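Local coordinates for fatty acid CoA ligase (Marinactinospora thermotolerans, PDB 6SQ8), which belongs to the AMP-binding enzyme family of the ANL clan and holds adenosine monophosphate next to 1-ethanoyl-9H-pyrido[3,4-b]indole-3-carboxylic acid, at residues S203-G206 with G207-Q211; V171-S174 with S175-S179; A18-A22 with G23-T27; E224-P228 with D229-E233. All blocks are in the same frame, centred on the assembly; numbering follows the deposited sequence.

All four contacts are local and lie within the AMP-binding part of the chain. Interaction 1 is at the ligand: Leu-205 lines the pocket of 1-ethanoyl-9H-pyrido[3,4-b]indole-3-carboxylic acid, and its side chain is about 8 Å from the bound adenosine monophosphate. Interaction 2 flanks it, with centres about 13 Å apart. The two touch where Glu-208 packs on Met-178, and the His-173 side chain comes within about 4 Å of the same ligand. Interactions 3 and 4 lie farther out, about 17 and 18 Å from interaction 1 between centres. They are about 16 Å from each other between centres and on the same side of the chain's centre. Interactions 2 and 4 lie on opposite sides of it, about 31 Å apart between centres.

Interaction 1. Residues S203-G206 with G207-Q211; sequences SDLG and GELAQ. With EQ2 (1-ethanoyl-9~{H}-pyrido[3,4-b]indole-3-carboxylic acid), chain F.
Asp-204 meets Gly-207 where helix 205-215 begins. This helix belongs to the beta-alpha-beta unit made with strands 195-198 and 219-222. Just before it, Ser-203 OG donates a hydrogen bond to Asp-204 OD2 at 3.1 Å, from above the carboxylate plane. Asp-204 sits at the N-cap position, but its carboxylate makes no capping bond. That group turns instead to Arg-81, which forms a salt bridge with it. The carbonyl of Asp-204 takes the amide of Gly-207, with N to O at 2.9 Å. The same oxygen also receives a weak bond from the amide of Glu-208.

Leu-205 is the side chain shared with the ligand. Its carbonyl accepts from Leu-209 N at 2.9 Å, almost straight on at a C=O...N angle of 168°. Its CG lies against Leu-209 CD1 at 3.9 Å, and the two side chains cross obliquely. Phe-244 touches both leucines. With CG of Leu-205 trans to the backbone N (chi1 176°), its two methyls reach the bound 1-ethanoyl-9H-pyrido[3,4-b]indole-3-carboxylic acid. CD1 is 3.5 Å from ligand N2, and CD2 is 4.0 Å from ligand C2.

Gly-206 continues the helix pattern: its O accepts from Ala-210 N at 3.0 Å.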
# COMPACT_ATOMS: atom_id res chain seq x y z
N SER A 203 0.21 7.80 -6.92
CA SER A 203 1.65 7.90 -6.75
C SER A 203 2.27 6.57 -6.28
O SER A 203 3.47 6.37 -6.48
CB SER A 203 1.99 9.01 -5.80
OG SER A 203 1.38 8.78 -4.54
N ASP A 204 1.49 5.67 -5.65
CA ASP A 204 2.02 4.39 -5.12
C ASP A 204 1.16 3.22 -5.60
O ASP A 204 0.93 3.10 -6.79
CB ASP A 204 2.22 4.48 -3.61
CG ASP A 204 3.21 5.56 -3.23
OD1 ASP A 204 4.42 5.33 -3.37
OD2 ASP A 204 2.75 6.65 -2.82
N LEU A 205 0.71 2.35 -4.70
CA LEU A 205 0.02 1.13 -5.10
C LEU A 205 -1.13 1.44 -6.06
O LEU A 205 -1.36 0.71 -7.02
CB LEU A 205 -0.49 0.37 -3.88
CG LEU A 205 -1.32 -0.87 -4.19
CD1 LEU A 205 -0.50 -1.86 -5.01
CD2 LEU A 205 -1.80 -1.52 -2.90
N GLY A 206 -1.85 2.54 -5.81
CA GLY A 206 -2.96 2.97 -6.67
C GLY A 206 -2.60 2.98 -8.14
O GLY A 206 -3.36 2.52 -8.98
N GLY A 207 -1.42 3.52 -8.44
CA GLY A 207 -0.94 3.65 -9.80
C GLY A 207 -0.58 2.31 -10.44
O GLY A 207 -0.74 2.17 -11.67
N GLU A 208 -0.08 1.35 -9.65
CA GLU A 208 0.20 0.00 -10.12
C GLU A 208 -1.12 -0.73 -10.40
O GLU A 208 -1.23 -1.47 -11.37
CB GLU A 208 1.07 -0.78 -9.15
CG GLU A 208 1.31 -2.24 -9.56
CD GLU A 208 2.07 -2.45 -10.88
OE1 GLU A 208 2.97 -1.61 -11.20
OE2 GLU A 208 1.78 -3.44 -11.60
N LEU A 209 -2.12 -0.53 -9.54
CA LEU A 209 -3.41 -1.18 -9.73
C LEU A 209 -4.07 -0.65 -11.00
O LEU A 209 -4.76 -1.40 -11.70
CB LEU A 209 -4.32 -0.96 -8.51
CG LEU A 209 -3.89 -1.65 -7.22
CD1 LEU A 209 -4.73 -1.19 -6.05
CD2 LEU A 209 -3.96 -3.16 -7.34
N ALA A 210 -3.87 0.64 -11.30
CA ALA A 210 -4.41 1.22 -12.51
C ALA A 210 -3.78 0.52 -13.72
O ALA A 210 -4.48 0.17 -14.68
CB ALA A 210 -4.15 2.71 -12.53
N GLN A 211 -2.47 0.29 -13.65
CA GLN A 211 -1.74 -0.38 -14.75
C GLN A 211 -2.23 -1.83 -14.90
O GLN A 211 -2.47 -2.26 -16.02
CB GLN A 211 -0.23 -0.27 -14.54
CG GLN A 211 0.30 1.11 -14.91
CD GLN A 211 1.80 1.23 -14.93
OE1 GLN A 211 2.53 0.48 -14.27
NE2 GLN A 211 2.25 2.24 -15.65
C1 EQ2 F . -0.84 -5.47 -1.54
C2 EQ2 F . -0.55 -4.45 -0.49
O1 EQ2 F . -1.37 -4.24 0.38
C3 EQ2 F . 0.73 -3.66 -0.55
N1 EQ2 F . 1.10 -3.03 0.57
C4 EQ2 F . 2.21 -2.28 0.59
C5 EQ2 F . 2.55 -1.56 1.87
O2 EQ2 F . 1.81 -1.75 2.87
O3 EQ2 F . 3.53 -0.79 1.82
C6 EQ2 F . 3.02 -2.11 -0.53
C7 EQ2 F . 2.67 -2.75 -1.71
C8 EQ2 F . 3.24 -2.83 -3.02
C9 EQ2 F . 4.37 -2.30 -3.64
C10 EQ2 F . 4.62 -2.60 -4.96
C11 EQ2 F . 3.76 -3.43 -5.68
C12 EQ2 F . 2.65 -3.99 -5.10
C13 EQ2 F . 2.40 -3.68 -3.77
N2 EQ2 F . 1.35 -4.09 -2.96
C14 EQ2 F . 1.50 -3.54 -1.72

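Interaction 2. Residues V171-S174 with S175-S179; sequences VAHS and STAMS
Ser-174 and Ala-177 meet in a sharp strand-to-helix junction. Strand 170-174, the middle strand of a three-stranded antiparallel sheet, runs directly into helix 175-189. The local axes of residues 171-174 and 175-179 pass 5.2 Å apart at 73°, so the chain turns sharply with no linker. Two bonds from Ser-174 hold the corner. Its OG accepts from Ala-177 N at 2.8 Å, with an N-H...O angle of 162°. Its backbone O accepts from Met-178 N at 3.1 Å, as the first i to i+4 bond of the helix.

The side-chain bond makes Ser-174 the N-cap of helix 175-189. The chi1 of 84° sets OG between the backbone N and the carbonyl carbon. From there it reaches over the first turn and gives an acceptor to one of its amides. OG also lies 3.4 Å from Thr-176 CB and 3.3 Å from Ala-177 CB.

His-173 forms the other part of the contact. Its CB points toward the helix. Its side chain is about 4 Å from the bound 1-ethanoyl-9H-pyrido[3,4-b]indole-3-carboxylic acid, so the junction lies beside the ligand pocket. Ala-177 CB comes to the edge of the imidazole ring, near its plane, 4.0 Å from CD2. Met-178 bends at chi2 and chi3, which brings its sulfur back alongside the histidine. SD is 4.3 Å from His-173 CB and lies obliquely to the ring, 5.1 Å from its centroid. Ala-156 and Val-157 of strand 155-160 touch the methionine. Tyr-6 of helix 5-13 touches Ser-175, Met-178 and Ser-179.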
# COMPACT_ATOMS: atom_id res chain seq x y z
N VAL A 171 13.17 2.25 -2.96
CA VAL A 171 12.93 0.89 -3.42
C VAL A 171 12.85 0.90 -4.95
O VAL A 171 11.96 1.50 -5.51
CB VAL A 171 11.64 0.31 -2.82
CG1 VAL A 171 11.21 -0.95 -3.55
CG2 VAL A 171 11.75 0.07 -1.33
N ALA A 172 13.77 0.17 -5.60
CA ALA A 172 13.80 0.04 -7.05
C ALA A 172 13.13 -1.26 -7.46
O ALA A 172 13.57 -2.34 -7.05
CB ALA A 172 15.22 0.08 -7.54
N HIS A 173 12.09 -1.15 -8.28
CA HIS A 173 11.37 -2.30 -8.81
C HIS A 173 11.63 -2.43 -10.32
O HIS A 173 11.50 -1.46 -11.09
CB HIS A 173 9.87 -2.19 -8.52
CG HIS A 173 9.46 -2.89 -7.27
ND1 HIS A 173 9.11 -2.20 -6.12
CD2 HIS A 173 9.42 -4.21 -6.97
CE1 HIS A 173 8.83 -3.07 -5.17
NE2 HIS A 173 9.02 -4.31 -5.67
N SER A 174 11.94 -3.66 -10.74
CA SER A 174 12.26 -3.96 -12.11
C SER A 174 10.98 -3.94 -12.95
O SER A 174 9.87 -4.11 -12.43
CB SER A 174 12.97 -5.28 -12.23
OG SER A 174 12.04 -6.36 -12.27
N SER A 175 11.15 -3.76 -14.26
CA SER A 175 10.05 -3.90 -15.20
C SER A 175 9.50 -5.33 -15.15
O SER A 175 8.31 -5.54 -15.38
CB SER A 175 10.47 -3.51 -16.59
OG SER A 175 10.75 -2.13 -16.67
N THR A 176 10.37 -6.31 -14.87
CA THR A 176 9.96 -7.71 -14.78
C THR A 176 9.05 -7.92 -13.58
O THR A 176 8.04 -8.61 -13.67
CB THR A 176 11.15 -8.66 -14.61
OG1 THR A 176 12.08 -8.39 -15.65
CG2 THR A 176 10.73 -10.12 -14.68
N ALA A 177 9.46 -7.34 -12.45
CA ALA A 177 8.73 -7.44 -11.21
C ALA A 177 7.32 -6.85 -11.37
O ALA A 177 6.35 -7.45 -10.92
CB ALA A 177 9.52 -6.76 -10.10
N MET A 178 7.21 -5.69 -12.04
CA MET A 178 5.91 -5.03 -12.23
C MET A 178 5.03 -5.85 -13.17
O MET A 178 3.80 -5.86 -13.01
CB MET A 178 6.05 -3.61 -12.80
CG MET A 178 6.60 -2.61 -11.78
SD MET A 178 5.91 -2.82 -10.11
CE MET A 178 5.66 -1.10 -9.67
N SER A 179 5.65 -6.54 -14.13
CA SER A 179 4.92 -7.45 -15.00
C SER A 179 4.36 -8.62 -14.18
O SER A 179 3.21 -9.04 -14.39
CB SER A 179 5.76 -7.94 -16.15
OG SER A 179 4.96 -8.62 -17.12

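Interaction 3. Residues A18-A22 with G23-T27; sequences AVTGA and GGSVT
Thr-20 and Ser-25 face each other as an antiparallel non-hydrogen-bonded pair. From CB, the Thr-20 side chain branches on the face it shares with Ser-25. CG2 meets Ser-25 OG at 3.9 Å and Gly-24 O at 4.0 Å. OG1, the other branch, passes Ser-25 OG at 3.9 Å, so the serine oxygen sits equally near both branches. Thr-20 CA also makes a CA-H...O contact with Gly-24 O.

These residues belong to a beta hairpin of strands 17-20 and 25-27. Residues 18-20 and 25-27 run antiparallel at 170°. At the turn, which includes Gly-23 and Gly-24, Gly-21 N donates to Gly-24 O at 3.1 Å, from above the carbonyl plane. One pair along from Thr-20, Val-19 and Val-26 bond in both directions, with Val-26 N to Val-19 O at 2.8 Å. Their CB atoms lie 4.2 Å apart on the other face of the sheet, where Trp-61 of helix 61-72 touches both valines. Ala-18 and Val-19 together face Val-26, a classic beta bulge. Val-26 O accepts both amides in its carbonyl plane: Ala-18 N at 2.9 Å and Val-19 N at 3.2 Å.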
# COMPACT_ATOMS: atom_id res chain seq x y z
N ALA A 18 -10.98 3.37 -20.99
CA ALA A 18 -9.80 3.20 -20.15
C ALA A 18 -10.03 3.78 -18.75
O ALA A 18 -9.71 3.12 -17.77
CB ALA A 18 -8.62 3.83 -20.82
N VAL A 19 -10.59 4.99 -18.65
CA VAL A 19 -10.79 5.67 -17.37
C VAL A 19 -12.20 6.30 -17.32
O VAL A 19 -12.71 6.70 -18.32
CB VAL A 19 -9.72 6.75 -17.14
CG1 VAL A 19 -9.65 7.17 -15.68
CG2 VAL A 19 -8.35 6.30 -17.63
N THR A 20 -12.80 6.34 -16.12
CA THR A 20 -14.01 7.11 -15.82
C THR A 20 -13.79 7.85 -14.50
O THR A 20 -13.08 7.37 -13.63
CB THR A 20 -15.26 6.22 -15.69
OG1 THR A 20 -15.26 5.25 -16.72
CG2 THR A 20 -16.56 7.00 -15.77
N GLY A 21 -14.44 9.00 -14.35
CA GLY A 21 -14.31 9.82 -13.16
C GLY A 21 -15.49 10.76 -12.98
O GLY A 21 -16.63 10.45 -13.41
N ALA A 22 -15.21 11.90 -12.31
CA ALA A 22 -16.15 13.01 -12.15
C ALA A 22 -16.58 13.52 -13.53
O ALA A 22 -17.78 13.48 -13.85
CB ALA A 22 -15.52 14.11 -11.32
N GLY A 23 -15.59 13.94 -14.34
CA GLY A 23 -15.79 14.60 -15.63
C GLY A 23 -16.42 13.71 -16.70
O GLY A 23 -16.92 14.22 -17.71
N GLY A 24 -16.39 12.39 -16.48
CA GLY A 24 -16.87 11.40 -17.46
C GLY A 24 -15.75 10.48 -17.94
O GLY A 24 -14.77 10.28 -17.20
N SER A 25 -15.91 9.92 -19.15
CA SER A 25 -15.13 8.78 -19.68
C SER A 25 -13.95 9.24 -20.55
O SER A 25 -13.98 10.29 -21.17
CB SER A 25 -16.01 7.88 -20.49
OG SER A 25 -16.97 7.24 -19.66
N VAL A 26 -12.91 8.39 -20.60
CA VAL A 26 -11.75 8.56 -21.45
C VAL A 26 -11.53 7.24 -22.20
O VAL A 26 -11.25 6.22 -21.58
CB VAL A 26 -10.50 8.91 -20.62
CG1 VAL A 26 -9.27 9.06 -21.51
CG2 VAL A 26 -10.73 10.13 -19.74
N THR A 27 -11.65 7.28 -23.53
CA THR A 27 -11.53 6.08 -24.35
C THR A 27 -10.08 5.58 -24.33
O THR A 27 -9.14 6.36 -24.09
CB THR A 27 -11.93 6.32 -25.81
OG1 THR A 27 -11.07 7.33 -26.36
CG2 THR A 27 -13.39 6.69 -25.94

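Interaction 4. Residues E224-P228 with D229-E233; sequences EEFQP and DAVLE
Phe-226 and Val-231 cross at about a right angle. Val-231 CG2 lies 3.5 Å from Phe-226 CD1 and 3.6 Å from its CE1, in an oblique approach to the ring. The same methyl also packs 3.4 Å from Gln-227 O. A first torsion of 176° swings the phenyl ring beside its own carbonyl carbon, where it reaches the helix. One ring face also has Pro-228 N above it, offset toward the rim.

Next come the backbone bonds that hold the valine in place. Val-231 N donates to Gln-227 O at 3.1 Å, with the amide nearly in line with the carbonyl. Leu-232 N donates to Pro-228 O at 3.0 Å. On the more exposed side, Gln-227 CB passes Ala-230 CB at 4.1 Å and Asp-229 OD2 at 3.9 Å.

Farther out, helix 247-255 covers the junction. Trp-249 stacks with the Phe-226 ring, Gln-252 touches Phe-226 and Pro-228, and Leu-253 touches Val-231 and Leu-232. The contact thus joins the loop after strand 219-222 to helix 228-237 and packs both on the next helix. Gln-227 holds the N-cap position. Pro-228 follows as the first helical residue, a place well suited to proline because no i-4 helical bond needs an amide hydrogen there.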
# COMPACT_ATOMS: atom_id res chain seq x y z
N GLU A 224 -10.61 11.26 -6.20
CA GLU A 224 -9.55 12.07 -5.64
C GLU A 224 -9.24 11.64 -4.19
O GLU A 224 -8.08 11.60 -3.81
CB GLU A 224 -9.90 13.56 -5.71
N GLU A 225 -10.28 11.32 -3.42
CA GLU A 225 -10.12 10.91 -2.01
C GLU A 225 -11.18 9.86 -1.65
O GLU A 225 -12.04 9.53 -2.44
CB GLU A 225 -10.19 12.15 -1.11
CG GLU A 225 -11.57 12.79 -1.07
CD GLU A 225 -11.61 14.25 -0.67
OE1 GLU A 225 -10.63 14.74 -0.06
OE2 GLU A 225 -12.64 14.88 -0.98
N PHE A 226 -11.09 9.35 -0.42
CA PHE A 226 -12.08 8.44 0.11
C PHE A 226 -13.13 9.21 0.93
O PHE A 226 -12.80 9.89 1.87
CB PHE A 226 -11.42 7.36 0.98
CG PHE A 226 -12.43 6.45 1.62
CD1 PHE A 226 -13.09 5.50 0.87
CD2 PHE A 226 -12.78 6.60 2.95
CE1 PHE A 226 -14.04 4.67 1.43
CE2 PHE A 226 -13.74 5.78 3.52
CZ PHE A 226 -14.37 4.82 2.76
N GLN A 227 -14.40 9.10 0.52
CA GLN A 227 -15.57 9.40 1.34
C GLN A 227 -16.53 8.22 1.19
O GLN A 227 -16.77 7.76 0.08
CB GLN A 227 -16.24 10.73 0.95
CG GLN A 227 -15.42 11.96 1.32
CD GLN A 227 -15.22 12.12 2.81
OE1 GLN A 227 -16.10 11.81 3.61
NE2 GLN A 227 -14.09 12.71 3.21
N PRO A 228 -17.13 7.70 2.28
CA PRO A 228 -17.97 6.51 2.17
C PRO A 228 -19.15 6.69 1.21
O PRO A 228 -19.45 5.79 0.43
CB PRO A 228 -18.46 6.29 3.61
CG PRO A 228 -17.46 7.04 4.47
CD PRO A 228 -17.03 8.23 3.65
N ASP A 229 -19.81 7.86 1.28
CA ASP A 229 -20.99 8.19 0.46
C ASP A 229 -20.58 8.08 -1.00
O ASP A 229 -21.25 7.43 -1.80
CB ASP A 229 -21.58 9.57 0.80
CG ASP A 229 -20.59 10.58 1.41
OD1 ASP A 229 -20.37 10.49 2.64
OD2 ASP A 229 -20.02 11.42 0.65
N ALA A 230 -19.45 8.72 -1.34
CA ALA A 230 -18.96 8.86 -2.72
C ALA A 230 -18.61 7.50 -3.32
O ALA A 230 -18.95 7.24 -4.46
CB ALA A 230 -17.78 9.79 -2.75
N VAL A 231 -17.93 6.65 -2.53
CA VAL A 231 -17.51 5.31 -2.94
C VAL A 231 -18.75 4.46 -3.20
O VAL A 231 -18.83 3.78 -4.21
CB VAL A 231 -16.59 4.67 -1.90
CG1 VAL A 231 -16.42 3.18 -2.14
CG2 VAL A 231 -15.24 5.36 -1.86
N LEU A 232 -19.70 4.51 -2.28
CA LEU A 232 -20.99 3.82 -2.43
C LEU A 232 -21.65 4.23 -3.75
O LEU A 232 -22.06 3.38 -4.53
CB LEU A 232 -21.89 4.17 -1.25
CG LEU A 232 -22.27 3.04 -0.30
CD1 LEU A 232 -21.33 1.85 -0.38
CD2 LEU A 232 -22.36 3.57 1.12
N GLU A 233 -21.73 5.55 -3.97
CA GLU A 233 -22.39 6.12 -5.13
C GLU A 233 -21.65 5.64 -6.39
O GLU A 233 -22.28 5.16 -7.33
CB GLU A 233 -22.43 7.65 -5.01
CG GLU A 233 -23.58 8.34 -5.71
CD GLU A 233 -23.37 8.52 -7.21
OE1 GLU A 233 -22.27 9.03 -7.61
OE2 GLU A 233 -24.31 8.13 -8.00